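PDB 6P7L: Aln2, which has no established function but, as a SnoaL-like protein of the NTF2 superfamily encoded by an alnumycin gene, probably takes part in polyketide antibiotic biosynthesis. Local coordinates for residues L36-M48 with D143-R157. Sequence-based numbering, arbitrary orientation.
Sequences LYVEVTQFYARQM and DTLVRVSGVLRSRSR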
loop_
_atom_site.group_PDB
_atom_site.type_symbol
_atom_site.label_atom_id
_atom_site.label_comp_id
_atom_site.label_asym_id
_atom_site.label_seq_id
_atom_site.Cartn_x
_atom_site.Cartn_y
_atom_site.Cartn_z
ATOM N N LEU A 36 -16.830 3.469 7.210
ATOM C CA LEU A 36 -16.658 4.075 5.891
ATOM C C LEU A 36 -15.284 3.769 5.329
ATOM O O LEU A 36 -15.145 3.414 4.152
ATOM C CB LEU A 36 -16.865 5.597 5.938
ATOM C CG LEU A 36 -16.641 6.259 4.575
ATOM C CD1 LEU A 36 -17.725 5.714 3.626
ATOM C CD2 LEU A 36 -16.714 7.741 4.648
ATOM N N TYR A 37 -14.243 3.907 6.159
ATOM C CA TYR A 37 -12.888 3.622 5.688
ATOM C C TYR A 37 -12.767 2.189 5.166
ATOM O O TYR A 37 -12.258 1.948 4.052
ATOM C CB TYR A 37 -11.891 3.872 6.806
ATOM C CG TYR A 37 -10.497 3.735 6.329
ATOM C CD1 TYR A 37 -9.861 4.808 5.702
ATOM C CD2 TYR A 37 -9.817 2.537 6.440
ATOM C CE1 TYR A 37 -8.582 4.696 5.245
ATOM C CE2 TYR A 37 -8.517 2.414 5.960
ATOM C CZ TYR A 37 -7.921 3.510 5.372
ATOM O OH TYR A 37 -6.636 3.434 4.867
ATOM N N VAL A 38 -13.262 1.227 5.944
ATOM C CA VAL A 38 -13.214 -0.161 5.514
ATOM C C VAL A 38 -13.995 -0.329 4.215
ATOM O O VAL A 38 -13.536 -1.006 3.289
ATOM C CB VAL A 38 -13.740 -1.078 6.624
ATOM C CG1 VAL A 38 -13.953 -2.504 6.138
ATOM C CG2 VAL A 38 -12.764 -1.078 7.805
ATOM N N GLU A 39 -15.176 0.292 4.127
ATOM C CA GLU A 39 -16.010 0.186 2.932
ATOM C C GLU A 39 -15.279 0.704 1.697
ATOM O O GLU A 39 -15.374 0.110 0.609
ATOM C CB GLU A 39 -17.301 0.959 3.138
ATOM C CG GLU A 39 -18.312 0.709 2.044
ATOM C CD GLU A 39 -19.595 1.457 2.232
ATOM O OE1 GLU A 39 -19.660 2.400 3.074
ATOM O OE2 GLU A 39 -20.558 1.069 1.532
ATOM N N VAL A 40 -14.560 1.823 1.851
ATOM C CA VAL A 40 -13.779 2.400 0.764
ATOM C C VAL A 40 -12.645 1.465 0.346
ATOM O O VAL A 40 -12.423 1.243 -0.851
ATOM C CB VAL A 40 -13.253 3.793 1.169
ATOM C CG1 VAL A 40 -12.222 4.316 0.166
ATOM C CG2 VAL A 40 -14.396 4.787 1.297
ATOM N N THR A 41 -11.920 0.886 1.307
ATOM C CA THR A 41 -10.828 -0.007 0.910
ATOM C C THR A 41 -11.353 -1.192 0.118
ATOM O O THR A 41 -10.689 -1.675 -0.812
ATOM C CB THR A 41 -10.021 -0.545 2.097
ATOM O OG1 THR A 41 -10.769 -1.525 2.848
ATOM C CG2 THR A 41 -9.534 0.578 3.018
ATOM N N GLN A 42 -12.524 -1.691 0.492
ATOM C CA GLN A 42 -13.082 -2.872 -0.172
ATOM C C GLN A 42 -13.617 -2.506 -1.550
ATOM O O GLN A 42 -13.502 -3.291 -2.496
ATOM C CB GLN A 42 -14.175 -3.509 0.695
ATOM C CG GLN A 42 -13.641 -3.996 2.039
ATOM C CD GLN A 42 -12.477 -4.945 1.856
ATOM O OE1 GLN A 42 -12.652 -6.092 1.433
ATOM N NE2 GLN A 42 -11.265 -4.421 2.054
ATOM N N PHE A 43 -14.236 -1.326 -1.676
ATOM C CA PHE A 43 -14.668 -0.857 -2.987
ATOM C C PHE A 43 -13.500 -0.806 -3.968
ATOM O O PHE A 43 -13.584 -1.312 -5.089
ATOM C CB PHE A 43 -15.301 0.524 -2.857
ATOM C CG PHE A 43 -15.660 1.147 -4.187
ATOM C CD1 PHE A 43 -16.818 0.802 -4.854
ATOM C CD2 PHE A 43 -14.814 2.095 -4.752
ATOM C CE1 PHE A 43 -17.129 1.399 -6.061
ATOM C CE2 PHE A 43 -15.106 2.663 -5.953
ATOM C CZ PHE A 43 -16.268 2.314 -6.613
ATOM N N TYR A 44 -12.399 -0.205 -3.555
ATOM C CA TYR A 44 -11.279 -0.017 -4.470
ATOM C C TYR A 44 -10.564 -1.337 -4.778
ATOM O O TYR A 44 -10.135 -1.564 -5.922
ATOM C CB TYR A 44 -10.302 0.976 -3.862
ATOM C CG TYR A 44 -10.661 2.421 -3.989
ATOM C CD1 TYR A 44 -11.083 2.955 -5.199
ATOM C CD2 TYR A 44 -10.617 3.263 -2.893
ATOM C CE1 TYR A 44 -11.414 4.293 -5.308
ATOM C CE2 TYR A 44 -10.906 4.582 -3.011
ATOM C CZ TYR A 44 -11.315 5.111 -4.191
ATOM O OH TYR A 44 -11.643 6.433 -4.319
ATOM N N ALA A 45 -10.440 -2.219 -3.780
ATOM C CA ALA A 45 -9.825 -3.514 -4.029
ATOM C C ALA A 45 -10.611 -4.255 -5.105
ATOM O O ALA A 45 -10.037 -4.780 -6.075
ATOM C CB ALA A 45 -9.765 -4.332 -2.727
ATOM N N ARG A 46 -11.940 -4.290 -4.954
ATOM C CA ARG A 46 -12.765 -4.998 -5.932
ATOM C C ARG A 46 -12.752 -4.271 -7.270
ATOM O O ARG A 46 -12.702 -4.904 -8.339
ATOM C CB ARG A 46 -14.178 -5.149 -5.380
ATOM C CG ARG A 46 -14.204 -6.113 -4.121
ATOM C CD ARG A 46 -15.542 -6.530 -3.638
ATOM N NE ARG A 46 -15.430 -7.832 -2.960
ATOM C CZ ARG A 46 -15.125 -7.986 -1.674
ATOM N NH1 ARG A 46 -14.918 -6.927 -0.903
ATOM N NH2 ARG A 46 -15.043 -9.199 -1.145
ATOM N N GLN A 47 -12.772 -2.941 -7.246
ATOM C CA GLN A 47 -12.783 -2.204 -8.506
ATOM C C GLN A 47 -11.513 -2.473 -9.313
ATOM O O GLN A 47 -11.568 -2.665 -10.542
ATOM C CB GLN A 47 -12.923 -0.713 -8.239
ATOM C CG GLN A 47 -13.206 0.137 -9.486
ATOM C CD GLN A 47 -13.175 1.610 -9.180
ATOM O OE1 GLN A 47 -12.154 2.124 -8.680
ATOM N NE2 GLN A 47 -14.286 2.303 -9.437
ATOM N N MET A 48 -10.351 -2.450 -8.647
ATOM C CA MET A 48 -9.094 -2.640 -9.372
ATOM C C MET A 48 -8.901 -4.119 -9.726
ATOM O O MET A 48 -8.327 -4.435 -10.783
ATOM C CB MET A 48 -7.888 -2.133 -8.576
ATOM C CG MET A 48 -7.748 -0.621 -8.484
ATOM S SD MET A 48 -7.727 0.192 -10.114
ATOM C CE MET A 48 -9.401 0.624 -10.127
ATOM N N ASP A 143 -10.967 11.174 -6.312
ATOM C CA ASP A 143 -12.245 10.562 -6.630
ATOM C C ASP A 143 -13.371 11.180 -5.809
ATOM O O ASP A 143 -13.160 11.665 -4.693
ATOM C CB ASP A 143 -12.268 9.049 -6.293
ATOM C CG ASP A 143 -11.501 8.190 -7.269
ATOM O OD1 ASP A 143 -11.246 8.629 -8.414
ATOM O OD2 ASP A 143 -11.133 7.058 -6.821
ATOM N N THR A 144 -14.592 11.091 -6.319
ATOM C CA THR A 144 -15.763 11.208 -5.462
ATOM C C THR A 144 -16.560 9.920 -5.614
ATOM O O THR A 144 -16.674 9.370 -6.728
ATOM C CB THR A 144 -16.661 12.418 -5.780
ATOM O OG1 THR A 144 -17.347 12.195 -7.013
ATOM C CG2 THR A 144 -15.844 13.686 -5.833
ATOM N N LEU A 145 -17.061 9.431 -4.482
ATOM C CA LEU A 145 -17.906 8.251 -4.422
ATOM C C LEU A 145 -19.264 8.633 -3.857
ATOM O O LEU A 145 -19.391 9.549 -3.027
ATOM C CB LEU A 145 -17.284 7.138 -3.552
ATOM C CG LEU A 145 -15.798 6.892 -3.758
ATOM C CD1 LEU A 145 -15.233 5.979 -2.668
ATOM C CD2 LEU A 145 -15.558 6.344 -5.132
ATOM N N VAL A 146 -20.285 7.909 -4.302
ATOM C CA VAL A 146 -21.642 8.133 -3.832
ATOM C C VAL A 146 -22.264 6.782 -3.524
ATOM O O VAL A 146 -21.856 5.751 -4.053
ATOM C CB VAL A 146 -22.491 8.907 -4.850
ATOM C CG1 VAL A 146 -21.938 10.304 -5.055
ATOM C CG2 VAL A 146 -22.604 8.134 -6.184
ATOM N N ARG A 147 -23.273 6.799 -2.666
ATOM C CA ARG A 147 -23.964 5.585 -2.249
ATOM C C ARG A 147 -25.235 5.407 -3.076
ATOM O O ARG A 147 -26.050 6.326 -3.167
ATOM C CB ARG A 147 -24.297 5.662 -0.760
ATOM C CG ARG A 147 -24.689 4.355 -0.126
ATOM C CD ARG A 147 -24.782 4.543 1.384
ATOM N NE ARG A 147 -23.492 4.969 1.942
ATOM C CZ ARG A 147 -22.458 4.155 2.108
ATOM N NH1 ARG A 147 -22.599 2.886 1.752
ATOM N NH2 ARG A 147 -21.296 4.603 2.617
ATOM N N VAL A 148 -25.392 4.229 -3.690
ATOM C CA VAL A 148 -26.562 3.924 -4.512
ATOM C C VAL A 148 -27.103 2.588 -4.053
ATOM O O VAL A 148 -26.391 1.575 -4.114
ATOM C CB VAL A 148 -26.222 3.882 -6.018
ATOM C CG1 VAL A 148 -27.447 3.522 -6.845
ATOM C CG2 VAL A 148 -25.659 5.222 -6.435
ATOM N N SER A 149 -28.358 2.595 -3.581
ATOM C CA SER A 149 -29.000 1.432 -2.972
ATOM C C SER A 149 -28.072 0.797 -1.943
ATOM O O SER A 149 -27.865 -0.418 -1.914
ATOM C CB SER A 149 -29.476 0.415 -4.019
ATOM O OG SER A 149 -30.093 1.091 -5.096
ATOM N N GLY A 150 -27.396 1.646 -1.174
ATOM C CA GLY A 150 -26.627 1.221 -0.030
ATOM C C GLY A 150 -25.182 0.901 -0.299
ATOM O O GLY A 150 -24.456 0.583 0.650
ATOM N N VAL A 151 -24.738 0.971 -1.553
ATOM C CA VAL A 151 -23.388 0.538 -1.887
ATOM C C VAL A 151 -22.659 1.703 -2.533
ATOM O O VAL A 151 -23.257 2.529 -3.227
ATOM C CB VAL A 151 -23.365 -0.695 -2.813
ATOM C CG1 VAL A 151 -24.199 -1.827 -2.229
ATOM C CG2 VAL A 151 -23.834 -0.309 -4.191
ATOM N N LEU A 152 -21.352 1.750 -2.330
ATOM C CA LEU A 152 -20.563 2.806 -2.950
ATOM C C LEU A 152 -20.403 2.591 -4.450
ATOM O O LEU A 152 -20.278 1.453 -4.933
ATOM C CB LEU A 152 -19.196 2.888 -2.291
ATOM C CG LEU A 152 -19.152 3.529 -0.911
ATOM C CD1 LEU A 152 -17.660 3.542 -0.469
ATOM C CD2 LEU A 152 -19.737 4.917 -0.859
ATOM N N ARG A 153 -20.389 3.709 -5.176
ATOM C CA ARG A 153 -20.152 3.777 -6.611
ATOM C C ARG A 153 -19.258 4.977 -6.900
ATOM O O ARG A 153 -19.286 5.978 -6.175
ATOM C CB ARG A 153 -21.469 3.929 -7.383
ATOM C CG ARG A 153 -22.509 2.865 -7.048
ATOM C CD ARG A 153 -22.297 1.573 -7.863
ATOM N NE ARG A 153 -22.570 1.806 -9.277
ATOM C CZ ARG A 153 -23.775 1.890 -9.821
ATOM N NH1 ARG A 153 -24.856 1.737 -9.077
ATOM N NH2 ARG A 153 -23.904 2.134 -11.121
ATOM N N SER A 154 -18.496 4.893 -7.978
ATOM C CA SER A 154 -17.666 6.010 -8.420
ATOM C C SER A 154 -18.516 7.036 -9.166
ATOM O O SER A 154 -19.290 6.676 -10.063
ATOM C CB SER A 154 -16.543 5.502 -9.310
ATOM O OG SER A 154 -15.405 5.083 -8.575
ATOM N N ARG A 155 -18.396 8.308 -8.774
ATOM C CA ARG A 155 -19.046 9.422 -9.468
ATOM C C ARG A 155 -18.093 10.252 -10.311
ATOM O O ARG A 155 -18.454 10.693 -11.410
ATOM C CB ARG A 155 -19.759 10.332 -8.468
ATOM C CG ARG A 155 -20.433 11.534 -9.119
ATOM C CD ARG A 155 -21.317 12.299 -8.117
ATOM N NE ARG A 155 -20.612 13.426 -7.506
ATOM C CZ ARG A 155 -21.108 14.187 -6.536
ATOM N NH1 ARG A 155 -22.318 13.945 -6.057
ATOM N NH2 ARG A 155 -20.390 15.187 -6.042
ATOM N N SER A 156 -16.872 10.457 -9.827
ATOM C CA SER A 156 -15.880 11.301 -10.468
ATOM C C SER A 156 -14.532 10.656 -10.233
ATOM O O SER A 156 -14.304 10.100 -9.160
ATOM C CB SER A 156 -15.882 12.746 -9.830
ATOM O OG SER A 156 -14.723 13.494 -10.165
ATOM N N ARG A 157 -13.655 10.681 -11.232
ATOM C CA ARG A 157 -12.265 10.285 -11.044
ATOM C C ARG A 157 -11.425 11.280 -11.845
ATOM O O ARG A 157 -11.696 11.492 -13.034
ATOM C CB ARG A 157 -12.010 8.854 -11.517
ATOM C CG ARG A 157 -10.545 8.455 -11.485
ATOM C CD ARG A 157 -10.300 6.959 -11.401
ATOM N NE ARG A 157 -10.808 6.469 -10.143
ATOM C CZ ARG A 157 -11.160 5.211 -9.876
ATOM N NH1 ARG A 157 -11.006 4.252 -10.791
ATOM N NH2 ARG A 157 -11.670 4.931 -8.677
HETATM O O HOH W 1 -20.204 -0.339 -0.587
#
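F43 brings its CE1 obliquely to L152 O (3.3 Å), with S154 OG at the ring edge and L145 CD2, from the adjoining strand, near CE2. With CG anti to the backbone N (chi1 174°), the flat ring reaches from the helix to the sheet. V40 CG2 meets L152 CD1 at 3.9 Å; short branched side chains suit this place, packing beside the ring between helix and sheet.

Polar groups flank this apolar middle. Toward the hairpin turn, R147 and E39 form a two-nitrogen, end-on salt bridge, the two planes only 28° apart. R147 NH1 meets the syn lone pair of E39 OE2 at 2.7 Å. R147 NH2 reaches E39 OE1 at 2.8 Å, somewhat out of the carboxylate plane. L152 CD2 sits over the rim of one guanidinium face, R147 NH1 also donates to G150 O, and a water joins E39 OE2 to L152 N.

Toward the other end, Q47 OE1 receives both R157 NH2, in the carbonyl plane at 2.8 Å, and R157 NH1, from above that plane; Q47 NE2 donates to S154 OG. An amide suits this place because it accepts from the arginine and donates to the serine. Y44 OH donates to the anti lone pair of D143 OD2 at 2.6 Å.

D143, on the neighbouring strand, binds R157 side-on (NE to OD1, NH2 to OD2), fixing the guanidinium with its edge toward Q47 OE1. Farther out, Y120 OH also bonds D143 OD2, Y44 OH hydrogen-bonds T118 OG1, and Q47 NE2 T62 OG1. R157 NH1 also bonds a glycerol, probably from the crystallisation liquor, consistent with a pocket here. A long N-terminal helix packed across a curved sheet is characteristic of the NTF2-like alpha+beta cone.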